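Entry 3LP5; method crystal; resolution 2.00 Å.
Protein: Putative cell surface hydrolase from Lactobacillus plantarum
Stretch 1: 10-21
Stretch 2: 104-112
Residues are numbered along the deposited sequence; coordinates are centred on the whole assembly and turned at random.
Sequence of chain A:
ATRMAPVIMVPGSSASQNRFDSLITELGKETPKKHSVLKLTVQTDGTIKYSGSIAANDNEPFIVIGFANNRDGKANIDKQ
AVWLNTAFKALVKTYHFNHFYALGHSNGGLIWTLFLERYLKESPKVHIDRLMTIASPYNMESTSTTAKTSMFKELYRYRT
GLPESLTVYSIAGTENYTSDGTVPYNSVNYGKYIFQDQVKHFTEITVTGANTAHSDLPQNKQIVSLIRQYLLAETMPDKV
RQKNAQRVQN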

# COMPACT_ATOMS: atom_id res chain seq x y z
N VAL A 10 -0.91 -3.56 3.76
CA VAL A 10 0.42 -3.98 4.23
C VAL A 10 1.09 -2.78 4.82
O VAL A 10 1.29 -1.75 4.13
N PRO A 11 1.42 -2.86 6.09
CA PRO A 11 1.96 -1.72 6.76
C PRO A 11 3.50 -1.72 6.67
O PRO A 11 4.07 -2.54 5.98
N GLY A 12 4.16 -0.75 7.29
CA GLY A 12 5.61 -0.60 7.26
C GLY A 12 6.25 -0.99 8.58
O GLY A 12 5.79 -1.89 9.27
N SER A 13 7.31 -0.29 8.96
CA SER A 13 8.01 -0.60 10.19
C SER A 13 7.29 -0.10 11.45
O SER A 13 6.29 0.62 11.37
N SER A 14 7.80 -0.47 12.62
CA SER A 14 7.05 -0.15 13.83
C SER A 14 6.88 1.34 14.16
O SER A 14 5.87 1.71 14.78
N ALA A 15 7.83 2.19 13.75
CA ALA A 15 7.70 3.66 13.88
C ALA A 15 6.38 4.17 13.26
O ALA A 15 5.77 5.10 13.76
N SER A 16 5.93 3.54 12.19
CA SER A 16 4.74 4.02 11.51
C SER A 16 3.47 3.20 11.84
O SER A 16 2.36 3.49 11.30
N GLN A 17 3.60 2.25 12.80
CA GLN A 17 2.46 1.39 13.23
C GLN A 17 1.22 2.15 13.81
O GLN A 17 0.08 1.79 13.50
N ASN A 18 1.45 3.13 14.67
CA ASN A 18 0.34 3.91 15.24
C ASN A 18 -0.52 4.56 14.13
O ASN A 18 -1.77 4.47 14.18
N ARG A 19 0.15 5.20 13.14
CA ARG A 19 -0.56 5.78 12.01
C ARG A 19 -1.38 4.72 11.29
O ARG A 19 -2.60 4.89 11.07
N PHE A 20 -0.74 3.62 10.90
CA PHE A 20 -1.48 2.50 10.25
C PHE A 20 -2.75 2.08 11.02
O PHE A 20 -3.84 2.03 10.42
N ASP A 21 -2.62 1.79 12.31
CA ASP A 21 -3.73 1.32 13.12
C ASP A 21 -4.83 2.39 13.19
O ASP A 21 -6.01 2.08 13.11
N GLY A 104 -0.55 -0.04 0.53
CA GLY A 104 0.79 -0.19 1.13
C GLY A 104 1.18 1.07 1.89
O GLY A 104 1.29 2.17 1.31
N HIS A 105 1.39 0.94 3.20
CA HIS A 105 1.80 2.10 3.96
C HIS A 105 3.29 2.06 4.18
O HIS A 105 3.84 1.04 4.59
N SER A 106 3.96 3.17 3.87
CA SER A 106 5.39 3.28 4.17
C SER A 106 6.11 2.14 3.42
O SER A 106 5.86 1.96 2.24
N ASN A 107 6.97 1.34 4.06
CA ASN A 107 7.61 0.20 3.36
C ASN A 107 6.61 -0.77 2.76
O ASN A 107 6.90 -1.51 1.81
N GLY A 108 5.40 -0.80 3.28
CA GLY A 108 4.36 -1.67 2.69
C GLY A 108 4.18 -1.41 1.20
O GLY A 108 3.89 -2.34 0.41
N GLY A 109 4.38 -0.16 0.77
CA GLY A 109 4.20 0.16 -0.67
C GLY A 109 5.30 -0.49 -1.52
O GLY A 109 5.05 -0.91 -2.65
N LEU A 110 6.54 -0.50 -1.00
CA LEU A 110 7.66 -1.19 -1.64
C LEU A 110 7.49 -2.71 -1.65
O LEU A 110 7.77 -3.43 -2.68
N ILE A 111 7.09 -3.24 -0.50
CA ILE A 111 6.75 -4.68 -0.43
C ILE A 111 5.70 -5.07 -1.48
O ILE A 111 5.93 -6.02 -2.29
N TRP A 112 4.60 -4.32 -1.55
CA TRP A 112 3.58 -4.55 -2.59
C TRP A 112 4.20 -4.44 -3.96
O TRP A 112 3.94 -5.28 -4.82

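What holds V10 against the second stretch? V10 lies beside G104 in a parallel bridge, and its backbone accepts the one direct hydrogen bond across the contact, from H105 N to V10 O at 2.8 Å. Its side chain, chi1 in the t well, spreads its methyls over the helix that follows the strand. CG1 meets I111 CD1 at 4.3 Å, while CG2 comes within 3.3 Å of W112 NE1. I111 points toward the first stretch with chi1 m and chi2 t; W112 leaves its backbone sideways, with chi1 at -93°, yet the end of its side chain comes nearer and brings the indole to the valine.

How does H105 cover so much surface? Its CA-to-CB bond runs sideways, and chi1 at 180° carries the imidazole alongside the start of the first stretch's helix. S16 O lies at the ring edge, 3.5 Å from H105 CE1. R19, t at both chi1 and chi2, places CD 3.4 Å from H105 NE2, and F20, also t at chi1, sets CD1 3.8 Å from H105 CB. The guanidinium NH1 and NH2 of R19 are bonded elsewhere in the structure, but its buried NE has no partner.

What fills the polar gap beside the imidazole? A water does, accepting from G12 N at 2.8 Å and lying 2.6 Å from H105 ND1 and 2.8 Å from S16 OG, so it ties the loop to the histidine. S16, chi1 p, points toward the second stretch, and its OG also lies 3.8 Å from S106 CB.

Why can the backbones approach so closely here? Glycines leave the room: a CB on G108 would fall 1.9 Å from V10 O, and one on G12 would fall 2.7 Å from S106 OG.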

# COMPACT_ATOMS: atom_id res chain seq x y z
CB VAL A 10 1.34 -4.51 3.08
CG1 VAL A 10 2.73 -4.89 3.64
CG2 VAL A 10 0.70 -5.75 2.41
CB PRO A 11 1.45 -1.91 8.20
CG PRO A 11 1.60 -3.44 8.42
CD PRO A 11 1.18 -4.00 7.01
CB SER A 13 9.41 -0.02 10.11
OG SER A 13 9.33 1.38 9.98
CB SER A 14 7.48 -0.99 15.05
OG SER A 14 8.73 -0.58 15.52
CB ALA A 15 8.90 4.39 13.25
CB SER A 16 5.03 4.09 9.98
OG SER A 16 5.31 2.81 9.43
CB GLN A 17 2.88 0.25 14.18
CG GLN A 17 1.91 -0.95 14.27
CD GLN A 17 1.74 -1.64 12.91
OE1 GLN A 17 2.73 -2.03 12.26
NE2 GLN A 17 0.48 -1.75 12.44
CB ASN A 18 0.83 4.97 16.26
CG ASN A 18 0.95 4.41 17.73
OD1 ASN A 18 1.62 5.01 18.62
ND2 ASN A 18 0.28 3.27 17.98
CB ARG A 19 0.38 6.47 11.02
CG ARG A 19 -0.43 7.24 9.99
CD ARG A 19 0.35 7.63 8.73
NE ARG A 19 1.44 8.57 8.98
CZ ARG A 19 1.31 9.89 8.93
NH1 ARG A 19 0.14 10.47 8.68
NH2 ARG A 19 2.36 10.64 9.16
CB PHE A 20 -0.56 1.32 10.01
CG PHE A 20 -1.15 0.23 9.14
CD1 PHE A 20 -1.20 0.37 7.75
CD2 PHE A 20 -1.64 -0.93 9.73
CE1 PHE A 20 -1.70 -0.65 6.94
CE2 PHE A 20 -2.18 -1.99 8.97
CZ PHE A 20 -2.21 -1.85 7.54
CB ASP A 21 -3.26 1.00 14.54
CG ASP A 21 -2.39 -0.31 14.61
OD1 ASP A 21 -2.07 -0.90 13.54
OD2 ASP A 21 -2.05 -0.74 15.73
CB HIS A 105 1.05 2.17 5.31
CG HIS A 105 1.44 3.35 6.14
ND1 HIS A 105 1.68 3.27 7.49
CD2 HIS A 105 1.67 4.65 5.79
CE1 HIS A 105 2.03 4.46 7.95
NE2 HIS A 105 2.03 5.32 6.94
CB SER A 106 5.61 3.26 5.70
OG SER A 106 6.99 3.18 6.05
CB ASN A 107 8.48 -0.57 4.32
CG ASN A 107 9.75 0.19 4.72
OD1 ASN A 107 10.10 1.18 4.14
ND2 ASN A 107 10.41 -0.29 5.76
CB LEU A 110 9.00 -0.87 -0.90
CG LEU A 110 9.26 0.57 -0.47
CD1 LEU A 110 10.76 0.75 -0.04
CD2 LEU A 110 8.91 1.50 -1.63
CB ILE A 111 6.33 -5.08 0.96
CG1 ILE A 111 7.46 -4.76 1.93
CG2 ILE A 111 5.91 -6.62 1.00
CD1 ILE A 111 7.02 -4.65 3.47
CB TRP A 112 2.37 -3.54 -2.57
CG TRP A 112 1.24 -3.99 -1.82
CD1 TRP A 112 0.73 -3.40 -0.66
CD2 TRP A 112 0.47 -5.18 -2.04
NE1 TRP A 112 -0.35 -4.13 -0.21
CE2 TRP A 112 -0.50 -5.25 -1.00
CE3 TRP A 112 0.47 -6.18 -3.04
CZ2 TRP A 112 -1.46 -6.29 -0.93
CZ3 TRP A 112 -0.48 -7.23 -2.95
CH2 TRP A 112 -1.42 -7.27 -1.90
O HOH W 1 3.00 1.38 8.76